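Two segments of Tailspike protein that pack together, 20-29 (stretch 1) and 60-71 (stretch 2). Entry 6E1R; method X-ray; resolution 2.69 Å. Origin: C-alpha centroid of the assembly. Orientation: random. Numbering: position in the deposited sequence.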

# COMPACT_ATOMS: atom_id res chain seq x y z
N SER A 20 -27.75 45.10 -13.34
CA SER A 20 -26.32 45.11 -13.62
C SER A 20 -25.60 45.90 -12.53
O SER A 20 -26.22 46.62 -11.74
CB SER A 20 -26.02 45.71 -15.00
OG SER A 20 -26.40 47.07 -15.06
N LYS A 21 -24.28 45.76 -12.51
CA LYS A 21 -23.46 46.49 -11.54
C LYS A 21 -23.38 47.97 -11.87
O LYS A 21 -23.33 48.81 -10.97
CB LYS A 21 -22.06 45.87 -11.47
CG LYS A 21 -21.10 46.56 -10.51
CD LYS A 21 -20.02 47.32 -11.26
CE LYS A 21 -19.00 47.92 -10.31
NZ LYS A 21 -17.86 48.56 -11.03
N VAL A 22 -23.38 48.31 -13.16
CA VAL A 22 -23.33 49.72 -13.56
C VAL A 22 -24.58 50.45 -13.10
O VAL A 22 -24.52 51.64 -12.75
CB VAL A 22 -23.13 49.84 -15.08
CG1 VAL A 22 -22.85 51.28 -15.48
CG2 VAL A 22 -22.00 48.92 -15.54
N GLU A 23 -25.73 49.77 -13.08
CA GLU A 23 -26.95 50.39 -12.58
C GLU A 23 -26.97 50.48 -11.06
O GLU A 23 -27.72 51.30 -10.52
CB GLU A 23 -28.18 49.62 -13.08
CG GLU A 23 -29.48 50.40 -12.94
CD GLU A 23 -30.67 49.68 -13.54
OE1 GLU A 23 -30.49 48.96 -14.55
OE2 GLU A 23 -31.79 49.83 -13.01
N LEU A 24 -26.16 49.69 -10.37
CA LEU A 24 -26.13 49.75 -8.91
C LEU A 24 -25.28 50.91 -8.42
O LEU A 24 -25.66 51.60 -7.47
CB LEU A 24 -25.61 48.43 -8.34
CG LEU A 24 -25.61 48.35 -6.81
CD1 LEU A 24 -27.03 48.26 -6.28
CD2 LEU A 24 -24.77 47.17 -6.33
N GLU A 25 -24.12 51.13 -9.05
CA GLU A 25 -23.22 52.18 -8.58
C GLU A 25 -23.81 53.57 -8.81
O GLU A 25 -23.64 54.46 -7.98
CB GLU A 25 -21.86 52.03 -9.28
CG GLU A 25 -21.93 51.88 -10.79
CD GLU A 25 -20.58 51.55 -11.41
OE1 GLU A 25 -19.59 51.46 -10.65
OE2 GLU A 25 -20.51 51.39 -12.64
N GLY A 26 -24.50 53.76 -9.94
CA GLY A 26 -25.17 55.03 -10.18
C GLY A 26 -26.45 55.23 -9.39
O GLY A 26 -26.95 56.36 -9.32
N LEU A 27 -26.99 54.17 -8.80
CA LEU A 27 -28.24 54.27 -8.05
C LEU A 27 -27.96 54.76 -6.63
O LEU A 27 -27.06 54.26 -5.95
CB LEU A 27 -28.95 52.92 -8.04
CG LEU A 27 -30.34 52.81 -7.40
CD1 LEU A 27 -31.20 51.83 -8.18
CD2 LEU A 27 -30.24 52.35 -5.97
N SER A 28 -28.75 55.74 -6.18
CA SER A 28 -28.60 56.35 -4.87
C SER A 28 -29.61 55.76 -3.89
O SER A 28 -30.70 55.32 -4.28
CB SER A 28 -28.78 57.86 -4.95
OG SER A 28 -28.49 58.48 -3.70
N GLY A 29 -29.25 55.77 -2.61
CA GLY A 29 -30.11 55.20 -1.59
C GLY A 29 -29.83 55.77 -0.22
O GLY A 29 -28.98 56.65 -0.04
N ILE A 60 -17.20 54.26 -1.12
CA ILE A 60 -16.40 53.06 -1.28
C ILE A 60 -17.00 52.20 -2.39
O ILE A 60 -18.21 51.94 -2.40
CB ILE A 60 -16.32 52.27 0.04
CG1 ILE A 60 -15.55 53.08 1.08
CG2 ILE A 60 -15.66 50.91 -0.18
CD1 ILE A 60 -14.15 53.43 0.65
N ASN A 61 -16.15 51.75 -3.31
CA ASN A 61 -16.61 50.93 -4.44
C ASN A 61 -15.43 50.06 -4.89
O ASN A 61 -14.65 50.45 -5.76
CB ASN A 61 -17.13 51.81 -5.57
CG ASN A 61 -17.53 51.01 -6.80
OD1 ASN A 61 -17.73 49.79 -6.73
ND2 ASN A 61 -17.66 51.69 -7.93
N ASN A 62 -15.31 48.88 -4.27
CA ASN A 62 -14.28 47.92 -4.62
C ASN A 62 -14.69 46.99 -5.75
O ASN A 62 -13.84 46.24 -6.26
CB ASN A 62 -13.87 47.10 -3.40
CG ASN A 62 -15.06 46.47 -2.69
OD1 ASN A 62 -16.01 46.01 -3.32
ND2 ASN A 62 -15.01 46.43 -1.36
N GLY A 63 -15.96 47.00 -6.16
CA GLY A 63 -16.42 46.21 -7.28
C GLY A 63 -16.97 44.85 -6.92
O GLY A 63 -17.46 44.14 -7.82
N VAL A 64 -16.91 44.44 -5.65
CA VAL A 64 -17.38 43.13 -5.24
C VAL A 64 -18.30 43.25 -4.04
O VAL A 64 -19.52 43.08 -4.15
CB VAL A 64 -16.21 42.18 -4.93
CG1 VAL A 64 -16.72 40.82 -4.49
CG2 VAL A 64 -15.29 42.04 -6.14
N THR A 65 -17.72 43.55 -2.87
CA THR A 65 -18.50 43.56 -1.63
C THR A 65 -19.25 44.87 -1.43
O THR A 65 -20.42 44.86 -1.04
CB THR A 65 -17.59 43.28 -0.44
OG1 THR A 65 -16.47 44.18 -0.45
CG2 THR A 65 -17.08 41.84 -0.49
N VAL A 66 -18.60 46.01 -1.70
CA VAL A 66 -19.21 47.32 -1.53
C VAL A 66 -19.11 48.07 -2.86
O VAL A 66 -18.03 48.18 -3.43
CB VAL A 66 -18.54 48.13 -0.40
CG1 VAL A 66 -19.58 48.92 0.37
CG2 VAL A 66 -17.77 47.21 0.53
N ILE A 67 -20.25 48.57 -3.33
CA ILE A 67 -20.34 49.28 -4.61
C ILE A 67 -21.06 50.60 -4.34
O ILE A 67 -22.29 50.67 -4.35
CB ILE A 67 -21.06 48.46 -5.68
CG1 ILE A 67 -20.29 47.17 -5.97
CG2 ILE A 67 -21.20 49.26 -6.97
CD1 ILE A 67 -20.99 46.22 -6.91
N ASN A 68 -20.28 51.66 -4.10
CA ASN A 68 -20.81 53.00 -3.84
C ASN A 68 -21.87 52.99 -2.74
O ASN A 68 -22.95 53.57 -2.87
CB ASN A 68 -21.35 53.64 -5.12
CG ASN A 68 -20.26 54.16 -6.03
OD1 ASN A 68 -19.15 54.44 -5.58
ND2 ASN A 68 -20.56 54.30 -7.31
N GLY A 69 -21.54 52.33 -1.63
CA GLY A 69 -22.39 52.27 -0.47
C GLY A 69 -23.24 51.02 -0.36
O GLY A 69 -23.74 50.72 0.72
N TRP A 70 -23.41 50.29 -1.46
CA TRP A 70 -24.21 49.07 -1.46
C TRP A 70 -23.32 47.90 -1.09
O TRP A 70 -22.41 47.54 -1.85
CB TRP A 70 -24.88 48.87 -2.82
CG TRP A 70 -25.82 49.98 -3.15
CD1 TRP A 70 -25.59 51.05 -3.97
CD2 TRP A 70 -27.15 50.14 -2.64
NE1 TRP A 70 -26.70 51.86 -4.00
CE2 TRP A 70 -27.67 51.32 -3.20
CE3 TRP A 70 -27.95 49.40 -1.77
CZ2 TRP A 70 -28.95 51.78 -2.91
CZ3 TRP A 70 -29.23 49.85 -1.49
CH2 TRP A 70 -29.71 51.03 -2.06
N VAL A 71 -23.58 47.30 0.07
CA VAL A 71 -22.77 46.20 0.57
C VAL A 71 -23.40 44.88 0.15
O VAL A 71 -24.62 44.69 0.29
CB VAL A 71 -22.60 46.27 2.09
CG1 VAL A 71 -21.15 45.99 2.47
CG2 VAL A 71 -23.00 47.64 2.61

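A short helix in stretch 1 lies against a β-hairpin whose type I' turn runs from I67 to W70, and the two bury 473 Å² between them. The backbones come closest at E25 and N68, with CA atoms 5.4 Å apart. Helical spacing sets the relief of stretch 1: K21 and L24 point toward the hairpin, E25 sideways, and V22 away. The hairpin answers with I67, N68 and W70, all pointing toward the helix.

I67 is the central bump. I67 CD1 lies 3.6 Å from K21 CG and 3.9 Å from L24 CD2, while I67 CG2 is 3.7 Å from E25 CB, so the isoleucine fills a hollow lined by K21, L24 and E25, residues i, i+3 and i+4. The lysine and glutamate contribute aliphatic carbons here.

Stretch 1 covers 110 Å² of W70, more than of any other residue in the contact. L24 CD1 sits over one face of its indole, 3.9 Å from the centroid of the W70 five-membered ring and only 17° off the normal, a CH-pi contact. The ring edge meets the chain leaving the helix: W70 NE1 donates to L27 O at 3.1 Å and a nearly linear 170°, and L27 CD2 packs 3.4 Å from W70 CZ2. G29 completes the fit. G29 CA is 3.8 Å from W70 CZ2, and an ideal CB on G29 would fall 2.5 Å from that same atom, a clash; with no side chain, G29 leaves that space to the indole.

Polar groups pin the helix side at two further points. N68 ND2 donates to the carbonyl E25 O (3.2 Å, 153°), tying the turn to the helix at the closest backbone approach. N61 ND2 makes a weak bond to E25 OE1 (3.3 Å, 140°), and that carboxylate oxygen also forms a salt bridge with K21 NZ at 3.4 Å, linking polar groups from both stretches.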